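Malonate decarboxylase acyl carrier protein (Pseudomonas fluorescens, PDB 5VIT) probably serves as the acyl carrier subunit of malonate decarboxylase, bearing acetyl and malonyl thioesters on a phosphoribosyl-dephospho-CoA prosthetic group during turnover. Local coordinates at residues P9-G14 with T67-L71; E29-G35 with A70-H76; E2-F8 with K39-Q45. All coordinates share one frame. Residues are numbered along the deposited sequence.

Contact 1: P9-G14 with T67-L71; sequences PAGQPG and TPPAL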
loop_
_atom_site.group_PDB
_atom_site.type_symbol
_atom_site.label_atom_id
_atom_site.label_comp_id
_atom_site.label_asym_id
_atom_site.label_seq_id
_atom_site.Cartn_x
_atom_site.Cartn_y
_atom_site.Cartn_z
ATOM N N PRO B 9 -2.058 -25.950 -6.409
ATOM C CA PRO B 9 -3.162 -26.015 -7.369
ATOM C C PRO B 9 -2.982 -24.953 -8.439
ATOM O O PRO B 9 -2.673 -23.805 -8.114
ATOM C CB PRO B 9 -4.401 -25.746 -6.506
ATOM C CG PRO B 9 -3.875 -24.979 -5.329
ATOM C CD PRO B 9 -2.516 -25.568 -5.063
ATOM N N ALA B 10 -3.159 -25.332 -9.698
ATOM C CA ALA B 10 -2.999 -24.383 -10.795
ATOM C C ALA B 10 -4.081 -24.587 -11.856
ATOM O O ALA B 10 -4.909 -25.479 -11.744
ATOM C CB ALA B 10 -1.612 -24.510 -11.408
ATOM N N GLY B 11 -4.077 -23.740 -12.873
ATOM C CA GLY B 11 -5.071 -23.810 -13.923
ATOM C C GLY B 11 -4.537 -24.563 -15.122
ATOM O O GLY B 11 -3.960 -25.645 -14.980
ATOM N N GLN B 12 -4.732 -23.983 -16.301
ATOM C CA GLN B 12 -4.308 -24.590 -17.554
ATOM C C GLN B 12 -2.809 -24.364 -17.750
ATOM O O GLN B 12 -2.249 -23.406 -17.214
ATOM C CB GLN B 12 -5.119 -24.000 -18.716
ATOM C CG GLN B 12 -5.907 -25.015 -19.543
ATOM C CD GLN B 12 -6.631 -26.073 -18.712
ATOM O OE1 GLN B 12 -6.080 -27.136 -18.420
ATOM N NE2 GLN B 12 -7.873 -25.796 -18.351
ATOM N N PRO B 13 -2.139 -25.250 -18.499
ATOM C CA PRO B 13 -0.702 -25.015 -18.686
ATOM C C PRO B 13 -0.398 -23.657 -19.311
ATOM O O PRO B 13 -1.039 -23.267 -20.299
ATOM C CB PRO B 13 -0.272 -26.150 -19.625
ATOM C CG PRO B 13 -1.543 -26.768 -20.122
ATOM C CD PRO B 13 -2.566 -26.537 -19.071
ATOM N N GLY B 14 0.571 -22.945 -18.734
ATOM C CA GLY B 14 1.117 -21.759 -19.375
ATOM C C GLY B 14 1.659 -22.244 -20.703
ATOM O O GLY B 14 1.825 -23.456 -20.898
ATOM N N THR B 67 -5.100 -18.380 -9.008
ATOM C CA THR B 67 -4.641 -19.603 -9.639
ATOM C C THR B 67 -3.649 -19.263 -10.753
ATOM O O THR B 67 -4.025 -18.698 -11.777
ATOM C CB THR B 67 -5.843 -20.420 -10.206
ATOM O OG1 THR B 67 -6.882 -20.509 -9.217
ATOM C CG2 THR B 67 -5.413 -21.811 -10.576
ATOM N N PRO B 68 -2.369 -19.593 -10.538
ATOM C CA PRO B 68 -1.354 -19.371 -11.569
ATOM C C PRO B 68 -1.537 -20.359 -12.719
ATOM O O PRO B 68 -2.305 -21.312 -12.590
ATOM C CB PRO B 68 -0.044 -19.625 -10.821
ATOM C CG PRO B 68 -0.410 -20.656 -9.808
ATOM C CD PRO B 68 -1.823 -20.325 -9.379
ATOM N N PRO B 69 -0.854 -20.126 -13.842
ATOM C CA PRO B 69 -0.847 -21.145 -14.889
ATOM C C PRO B 69 -0.123 -22.394 -14.399
ATOM O O PRO B 69 0.740 -22.297 -13.522
ATOM C CB PRO B 69 -0.093 -20.463 -16.034
ATOM C CG PRO B 69 0.748 -19.420 -15.360
ATOM C CD PRO B 69 -0.109 -18.919 -14.244
ATOM N N ALA B 70 -0.494 -23.552 -14.926
ATOM C CA ALA B 70 0.199 -24.783 -14.588
ATOM C C ALA B 70 1.577 -24.739 -15.234
ATOM O O ALA B 70 1.707 -24.697 -16.456
ATOM C CB ALA B 70 -0.594 -26.009 -15.047
ATOM N N LEU B 71 2.606 -24.718 -14.400
ATOM C CA LEU B 71 3.969 -24.567 -14.879
ATOM C C LEU B 71 4.886 -25.549 -14.192
ATOM O O LEU B 71 4.544 -26.124 -13.155
ATOM C CB LEU B 71 4.478 -23.143 -14.642
ATOM C CG LEU B 71 3.807 -21.977 -15.364
ATOM C CD1 LEU B 71 4.396 -20.677 -14.885
ATOM C CD2 LEU B 71 3.981 -22.106 -16.864
#
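The methyl group of Ala10 lies over the backbone of the proline-rich segment 67-71, with CB 3.7 Å from Ala70 CA and 3.5 Å from Pro68 O; its apolar neighbours are Ala70 CB at 4.1 Å and Pro68 CG at 4.3 Å. Beside it, Thr67 CG2 packs 3.3 Å from Gly11 N. Three backbone hydrogen bonds then join the two segments: Gly11 N to Pro68 O (3.0 Å), Ala70 N to Gln12 O (2.9 Å) and Gly14 N to Ala70 O (3.1 Å). The last two flank Pro13, which forms a single beta bridge with Ala70. At Gly14, a side chain would run into Leu71 CD2 and crowd Pro69 CB. The loop after strand 2-9 is thereby joined to the lead-in of strand 71-78, next to MdcE, whose backbone hydrogen-bonds Thr67 OG1. Because Pro68, Pro69 and Pro13 lack an amide hydrogen, they cannot donate such bonds, and the pairing rests on the amides of Gly11, Ala70 and Gly14 rather than on a continuous ladder.

Contact 2: E29-G35 with A70-H76; sequences EVLLEPG and ALLIDIH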
loop_
_atom_site.group_PDB
_atom_site.type_symbol
_atom_site.label_atom_id
_atom_site.label_comp_id
_atom_site.label_asym_id
_atom_site.label_seq_id
_atom_site.Cartn_x
_atom_site.Cartn_y
_atom_site.Cartn_z
ATOM N N GLU B 29 18.286 -17.797 -10.227
ATOM C CA GLU B 29 17.655 -17.887 -11.541
ATOM C C GLU B 29 16.375 -18.695 -11.420
ATOM O O GLU B 29 16.253 -19.536 -10.541
ATOM C CB GLU B 29 18.580 -18.527 -12.581
ATOM C CG GLU B 29 18.789 -20.033 -12.379
ATOM C CD GLU B 29 19.749 -20.647 -13.402
ATOM O OE1 GLU B 29 20.025 -21.867 -13.304
ATOM O OE2 GLU B 29 20.226 -19.914 -14.305
ATOM N N VAL B 30 15.418 -18.436 -12.302
ATOM C CA VAL B 30 14.172 -19.173 -12.289
ATOM C C VAL B 30 13.852 -19.630 -13.714
ATOM O O VAL B 30 13.802 -18.818 -14.641
ATOM C CB VAL B 30 13.003 -18.321 -11.706
ATOM C CG1 VAL B 30 11.711 -19.096 -11.750
ATOM C CG2 VAL B 30 13.300 -17.910 -10.260
ATOM N N LEU B 31 13.674 -20.937 -13.884
ATOM C CA LEU B 31 13.242 -21.503 -15.161
ATOM C C LEU B 31 11.744 -21.742 -15.079
ATOM O O LEU B 31 11.268 -22.318 -14.103
ATOM C CB LEU B 31 13.957 -22.824 -15.465
ATOM C CG LEU B 31 15.445 -22.978 -15.811
ATOM C CD1 LEU B 31 15.699 -22.581 -17.246
ATOM C CD2 LEU B 31 16.369 -22.238 -14.851
ATOM N N LEU B 32 10.995 -21.300 -16.077
ATOM C CA LEU B 32 9.555 -21.524 -16.076
ATOM C C LEU B 32 9.121 -22.134 -17.403
ATOM O O LEU B 32 9.336 -21.536 -18.454
ATOM C CB LEU B 32 8.788 -20.217 -15.810
ATOM C CG LEU B 32 9.188 -19.406 -14.575
ATOM C CD1 LEU B 32 10.254 -18.335 -14.910
ATOM C CD2 LEU B 32 7.959 -18.785 -13.951
ATOM N N GLU B 33 8.516 -23.322 -17.335
ATOM C CA GLU B 33 8.090 -24.080 -18.521
ATOM C C GLU B 33 6.661 -24.604 -18.349
ATOM O O GLU B 33 6.201 -24.798 -17.221
ATOM C CB GLU B 33 9.027 -25.266 -18.789
ATOM C CG GLU B 33 10.512 -24.929 -18.930
ATOM C CD GLU B 33 11.395 -26.187 -19.040
ATOM O OE1 GLU B 33 11.364 -26.841 -20.100
ATOM O OE2 GLU B 33 12.100 -26.528 -18.061
ATOM N N PRO B 34 5.959 -24.848 -19.465
ATOM C CA PRO B 34 4.576 -25.319 -19.322
ATOM C C PRO B 34 4.484 -26.600 -18.499
ATOM O O PRO B 34 5.340 -27.471 -18.617
ATOM C CB PRO B 34 4.119 -25.547 -20.773
ATOM C CG PRO B 34 5.341 -25.440 -21.620
ATOM C CD PRO B 34 6.323 -24.603 -20.873
ATOM N N GLY B 35 3.467 -26.687 -17.642
ATOM C CA GLY B 35 3.295 -27.836 -16.769
ATOM C C GLY B 35 2.077 -28.705 -17.057
ATOM O O GLY B 35 1.494 -28.636 -18.140
ATOM N N ALA B 70 -0.494 -23.552 -14.926
ATOM C CA ALA B 70 0.199 -24.783 -14.588
ATOM C C ALA B 70 1.577 -24.739 -15.234
ATOM O O ALA B 70 1.707 -24.697 -16.456
ATOM C CB ALA B 70 -0.594 -26.009 -15.047
ATOM N N LEU B 71 2.606 -24.718 -14.400
ATOM C CA LEU B 71 3.969 -24.567 -14.879
ATOM C C LEU B 71 4.886 -25.549 -14.192
ATOM O O LEU B 71 4.544 -26.124 -13.155
ATOM C CB LEU B 71 4.478 -23.143 -14.642
ATOM C CG LEU B 71 3.807 -21.977 -15.364
ATOM C CD1 LEU B 71 4.396 -20.677 -14.885
ATOM C CD2 LEU B 71 3.981 -22.106 -16.864
ATOM N N LEU B 72 6.049 -25.741 -14.801
ATOM C CA LEU B 72 7.170 -26.428 -14.179
ATOM C C LEU B 72 8.177 -25.348 -13.847
ATOM O O LEU B 72 8.638 -24.632 -14.736
ATOM C CB LEU B 72 7.780 -27.475 -15.112
ATOM C CG LEU B 72 7.274 -28.918 -15.084
ATOM C CD1 LEU B 72 5.800 -28.982 -14.806
ATOM C CD2 LEU B 72 7.588 -29.626 -16.387
ATOM N N ILE B 73 8.487 -25.194 -12.566
ATOM C CA ILE B 73 9.374 -24.114 -12.169
ATOM C C ILE B 73 10.577 -24.703 -11.493
ATOM O O ILE B 73 10.462 -25.482 -10.542
ATOM C CB ILE B 73 8.686 -23.098 -11.234
ATOM C CG1 ILE B 73 7.612 -22.317 -11.994
ATOM C CG2 ILE B 73 9.711 -22.118 -10.658
ATOM C CD1 ILE B 73 6.971 -21.206 -11.177
ATOM N N ASP B 74 11.738 -24.347 -12.021
ATOM C CA ASP B 74 12.998 -24.774 -11.443
ATOM C C ASP B 74 13.772 -23.544 -10.957
ATOM O O ASP B 74 14.028 -22.599 -11.715
ATOM C CB ASP B 74 13.800 -25.573 -12.464
ATOM C CG ASP B 74 14.728 -26.578 -11.821
ATOM O OD1 ASP B 74 15.000 -26.459 -10.599
ATOM O OD2 ASP B 74 15.203 -27.477 -12.549
ATOM N N ILE B 75 14.121 -23.557 -9.678
ATOM C CA ILE B 75 14.784 -22.422 -9.063
ATOM C C ILE B 75 16.172 -22.820 -8.591
ATOM O O ILE B 75 16.340 -23.874 -7.973
ATOM C CB ILE B 75 13.961 -21.876 -7.881
ATOM C CG1 ILE B 75 12.684 -21.209 -8.391
ATOM C CG2 ILE B 75 14.788 -20.911 -7.045
ATOM C CD1 ILE B 75 11.731 -20.832 -7.302
ATOM N N HIS B 76 17.164 -21.987 -8.908
ATOM C CA HIS B 76 18.516 -22.159 -8.383
ATOM C C HIS B 76 18.877 -20.892 -7.656
ATOM O O HIS B 76 19.143 -19.861 -8.282
ATOM C CB HIS B 76 19.527 -22.469 -9.503
ATOM C CG HIS B 76 19.180 -23.684 -10.309
ATOM N ND1 HIS B 76 19.028 -23.652 -11.681
ATOM C CD2 HIS B 76 18.948 -24.968 -9.935
ATOM C CE1 HIS B 76 18.720 -24.861 -12.117
ATOM N NE2 HIS B 76 18.655 -25.676 -11.076
#
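This is an antiparallel pairing of strands 27-34 and 71-78 within the five-stranded mixed sheet, where strand 71-78 is the middle strand. The axes of segments 29-34 and 71-76 approach to 4.4 Å, their directions 161° apart. Reciprocal backbone bonds mark three hydrogen-bonded pairs: Glu29 with His76, Leu31 with Asp74 (Leu31 N to Asp74 O, 2.8 Å) and Glu33 with Leu72, where Leu72 N to Glu33 O is only 2.6 Å. Gly35 N to Ala70 O at 2.9 Å extends the ladder past the strand end, where the close approach of Leu71 leaves no room for a CB on Gly35. On one face Val30, Leu32, Ile73 and Ile75 form a tight aliphatic layer, with Val30 CG1 3.8 Å from Ile73 CG2 and Leu32 CD2 3.8 Å from Ile73 CD1. The other face is more polar: His76 ND1 donates to Glu29 OE1 at 2.6 Å, a histidine-carboxylate hydrogen bond near the plane of the ring. Helix 82-96 covers the aliphatic face, Leu89 meeting Val30 and Phe93 meeting Ile73, while strand 18-21 pairs with the far edge of 27-34 and strand 39-46 with that of 71-78.

Contact 3: E2-F8 with K39-Q45; sequences ETLSFEF and KLSIQVQ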
loop_
_atom_site.group_PDB
_atom_site.type_symbol
_atom_site.label_atom_id
_atom_site.label_comp_id
_atom_site.label_asym_id
_atom_site.label_seq_id
_atom_site.Cartn_x
_atom_site.Cartn_y
_atom_site.Cartn_z
ATOM N N GLU B 2 20.252 -27.321 0.162
ATOM C CA GLU B 2 19.238 -28.355 0.064
ATOM C C GLU B 2 18.369 -28.231 -1.163
ATOM O O GLU B 2 18.391 -27.221 -1.872
ATOM C CB GLU B 2 18.367 -28.406 1.330
ATOM C CG GLU B 2 18.044 -27.095 1.996
ATOM C CD GLU B 2 17.557 -27.298 3.438
ATOM O OE1 GLU B 2 18.361 -27.725 4.292
ATOM O OE2 GLU B 2 16.368 -27.037 3.717
ATOM N N THR B 3 17.647 -29.310 -1.435
ATOM C CA THR B 3 16.745 -29.368 -2.563
ATOM C C THR B 3 15.355 -29.589 -2.007
ATOM O O THR B 3 15.134 -30.467 -1.162
ATOM C CB THR B 3 17.128 -30.479 -3.557
ATOM O OG1 THR B 3 18.460 -30.250 -4.021
ATOM C CG2 THR B 3 16.193 -30.487 -4.753
ATOM N N LEU B 4 14.427 -28.761 -2.467
ATOM C CA LEU B 4 13.090 -28.713 -1.913
ATOM C C LEU B 4 12.103 -28.795 -3.052
ATOM O O LEU B 4 12.379 -28.327 -4.154
ATOM C CB LEU B 4 12.880 -27.424 -1.107
ATOM C CG LEU B 4 13.903 -27.089 -0.028
ATOM C CD1 LEU B 4 13.751 -25.645 0.413
ATOM C CD2 LEU B 4 13.722 -28.017 1.160
ATOM N N SER B 5 10.949 -29.386 -2.781
ATOM C CA SER B 5 9.909 -29.528 -3.787
ATOM C C SER B 5 8.612 -28.976 -3.261
ATOM O O SER B 5 8.284 -29.171 -2.094
ATOM C CB SER B 5 9.733 -30.993 -4.181
ATOM O OG SER B 5 10.954 -31.499 -4.681
ATOM N N PHE B 6 7.878 -28.283 -4.116
ATOM C CA PHE B 6 6.606 -27.708 -3.711
ATOM C C PHE B 6 5.593 -27.992 -4.788
ATOM O O PHE B 6 5.949 -28.182 -5.945
ATOM C CB PHE B 6 6.717 -26.195 -3.477
ATOM C CG PHE B 6 7.760 -25.815 -2.467
ATOM C CD1 PHE B 6 9.092 -25.731 -2.831
ATOM C CD2 PHE B 6 7.409 -25.552 -1.158
ATOM C CE1 PHE B 6 10.054 -25.403 -1.908
ATOM C CE2 PHE B 6 8.365 -25.208 -0.230
ATOM C CZ PHE B 6 9.695 -25.123 -0.610
ATOM N N GLU B 7 4.326 -28.015 -4.404
ATOM C CA GLU B 7 3.270 -28.225 -5.372
ATOM C C GLU B 7 2.029 -27.433 -4.990
ATOM O O GLU B 7 1.674 -27.305 -3.816
ATOM C CB GLU B 7 2.967 -29.717 -5.502
ATOM C CG GLU B 7 1.899 -30.028 -6.525
ATOM C CD GLU B 7 1.756 -31.511 -6.764
ATOM O OE1 GLU B 7 0.611 -31.962 -6.991
ATOM O OE2 GLU B 7 2.794 -32.218 -6.731
ATOM N N PHE B 8 1.382 -26.870 -5.995
ATOM C CA PHE B 8 0.265 -25.985 -5.752
ATOM C C PHE B 8 -0.797 -26.230 -6.779
ATOM O O PHE B 8 -0.489 -26.677 -7.885
ATOM C CB PHE B 8 0.712 -24.517 -5.776
ATOM C CG PHE B 8 1.612 -24.161 -4.640
ATOM C CD1 PHE B 8 2.988 -24.181 -4.798
ATOM C CD2 PHE B 8 1.080 -23.855 -3.396
ATOM C CE1 PHE B 8 3.810 -23.883 -3.743
ATOM C CE2 PHE B 8 1.904 -23.552 -2.336
ATOM C CZ PHE B 8 3.267 -23.572 -2.509
ATOM N N LYS B 39 -1.935 -28.279 -11.872
ATOM C CA LYS B 39 -0.786 -28.457 -10.990
ATOM C C LYS B 39 0.415 -27.540 -11.304
ATOM O O LYS B 39 0.800 -27.348 -12.455
ATOM C CB LYS B 39 -0.343 -29.915 -11.038
ATOM C CG LYS B 39 0.480 -30.341 -9.859
ATOM C CD LYS B 39 1.029 -31.748 -10.053
ATOM C CE LYS B 39 -0.079 -32.770 -10.168
ATOM N NZ LYS B 39 0.494 -34.142 -10.199
ATOM N N LEU B 40 0.995 -26.972 -10.259
ATOM C CA LEU B 40 2.211 -26.183 -10.381
ATOM C C LEU B 40 3.287 -26.848 -9.554
ATOM O O LEU B 40 3.167 -26.912 -8.324
ATOM C CB LEU B 40 1.991 -24.757 -9.902
ATOM C CG LEU B 40 3.222 -23.852 -9.850
ATOM C CD1 LEU B 40 3.586 -23.338 -11.232
ATOM C CD2 LEU B 40 2.958 -22.698 -8.915
ATOM N N SER B 41 4.322 -27.355 -10.222
ATOM C CA SER B 41 5.412 -28.059 -9.542
ATOM C C SER B 41 6.648 -27.184 -9.462
ATOM O O SER B 41 7.125 -26.700 -10.475
ATOM C CB SER B 41 5.757 -29.370 -10.265
ATOM O OG SER B 41 4.728 -30.328 -10.107
ATOM N N ILE B 42 7.168 -26.999 -8.255
ATOM C CA ILE B 42 8.323 -26.135 -8.049
ATOM C C ILE B 42 9.445 -26.893 -7.365
ATOM O O ILE B 42 9.250 -27.521 -6.318
ATOM C CB ILE B 42 7.975 -24.897 -7.201
ATOM C CG1 ILE B 42 6.854 -24.082 -7.860
ATOM C CG2 ILE B 42 9.225 -24.052 -6.971
ATOM C CD1 ILE B 42 6.239 -23.019 -6.955
ATOM N N GLN B 43 10.616 -26.840 -7.986
ATOM C CA GLN B 43 11.833 -27.384 -7.414
ATOM C C GLN B 43 12.747 -26.227 -7.026
ATOM O O GLN B 43 12.984 -25.332 -7.839
ATOM C CB GLN B 43 12.523 -28.295 -8.417
ATOM C CG GLN B 43 13.673 -29.069 -7.863
ATOM C CD GLN B 43 13.253 -30.443 -7.417
ATOM O OE1 GLN B 43 12.052 -30.730 -7.259
ATOM N NE2 GLN B 43 14.233 -31.324 -7.247
ATOM N N VAL B 44 13.244 -26.233 -5.793
ATOM C CA VAL B 44 14.162 -25.196 -5.334
ATOM C C VAL B 44 15.473 -25.815 -4.889
ATOM O O VAL B 44 15.491 -26.739 -4.073
ATOM C CB VAL B 44 13.598 -24.361 -4.142
ATOM C CG1 VAL B 44 14.655 -23.382 -3.623
ATOM C CG2 VAL B 44 12.334 -23.617 -4.531
ATOM N N GLN B 45 16.568 -25.304 -5.433
ATOM C CA GLN B 45 17.889 -25.620 -4.921
ATOM C C GLN B 45 18.453 -24.334 -4.358
ATOM O O GLN B 45 18.538 -23.323 -5.073
ATOM C CB GLN B 45 18.781 -26.180 -6.015
ATOM C CG GLN B 45 19.304 -27.542 -5.711
ATOM C CD GLN B 45 19.876 -28.225 -6.935
ATOM O OE1 GLN B 45 19.871 -27.666 -8.034
ATOM N NE2 GLN B 45 20.362 -29.449 -6.753
#
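Phe6, Phe8, Leu40, Ile42 and Val44, joined by Leu4, make an apolar layer on one face of this strand pair. Phe6 CE1 lies 3.9 Å from Val44 CG2, Phe8 CD1 is 4.1 Å from Ile42 CD1, and Phe8 CB approaches Leu40 CD2 at 4.3 Å; the two phenyl rings thus reach along the strand as well as across it. Helix 52-62 lies against this face, where Phe59 meets Phe6 edge-to-face, and Phe63, just beyond the helix, does the same with Phe8. The backbones between the faces form a regular antiparallel ladder, 165° apart in direction, with two bonds at each of the pairs Leu4-Val44, Phe6-Ile42 and Phe8-Leu40. Phe6 N to Ile42 O, at 2.7 Å, is the shortest of these, and Val44 N to Leu4 O spans 2.8 Å. Ser5-Gln43 and Glu7-Ser41 fall between them and Thr3-Gln45 beyond Leu4-Val44, as non-hydrogen-bonded pairs whose side chains occupy the opposite, polar face. There Ser5 OG donates to Gln43 OE1 at 2.9 Å, and Gln45 NE2 makes a weak bond to Thr3 OG1 at 3.4 Å. Toward the Phe8 end, Glu7 OE1 and Lys39 NZ form a long salt bridge of 3.9 Å; Lys39, kinked at chi3 (m), brings its CD to 3.1 Å from Glu7 OE1. A face of aromatic and aliphatic residues under a helix, backed by a face of hydroxyls, amides and charges, is the arrangement of an amphipathic sheet in a two-layer alpha/beta fold, here at its edge strand 2-9.

Contacts 2 and 3 are antiparallel ladders of one sheet, separated by the parallel pairing of strands 39-46 and 71-78, where Ile73 O lies 2.9 Å from Gln43 N, a probable hydrogen bond. Contact 2 is the most buried, with half its residues buried and its centre about 6 Å from the chain centre; its aliphatic layer lies under helix 82-96. Contact 3 sets a phenylalanine-rich layer under helix 52-62 against a more exposed polar face. Contact 1, about 13 Å from the chain centre, pairs loops mainly through backbone hydrogen bonds and buries roughly half as much surface as either ladder. It shares Ala70 and Leu71 with contact 2 and, unlike both ladders, is touched by MdcE.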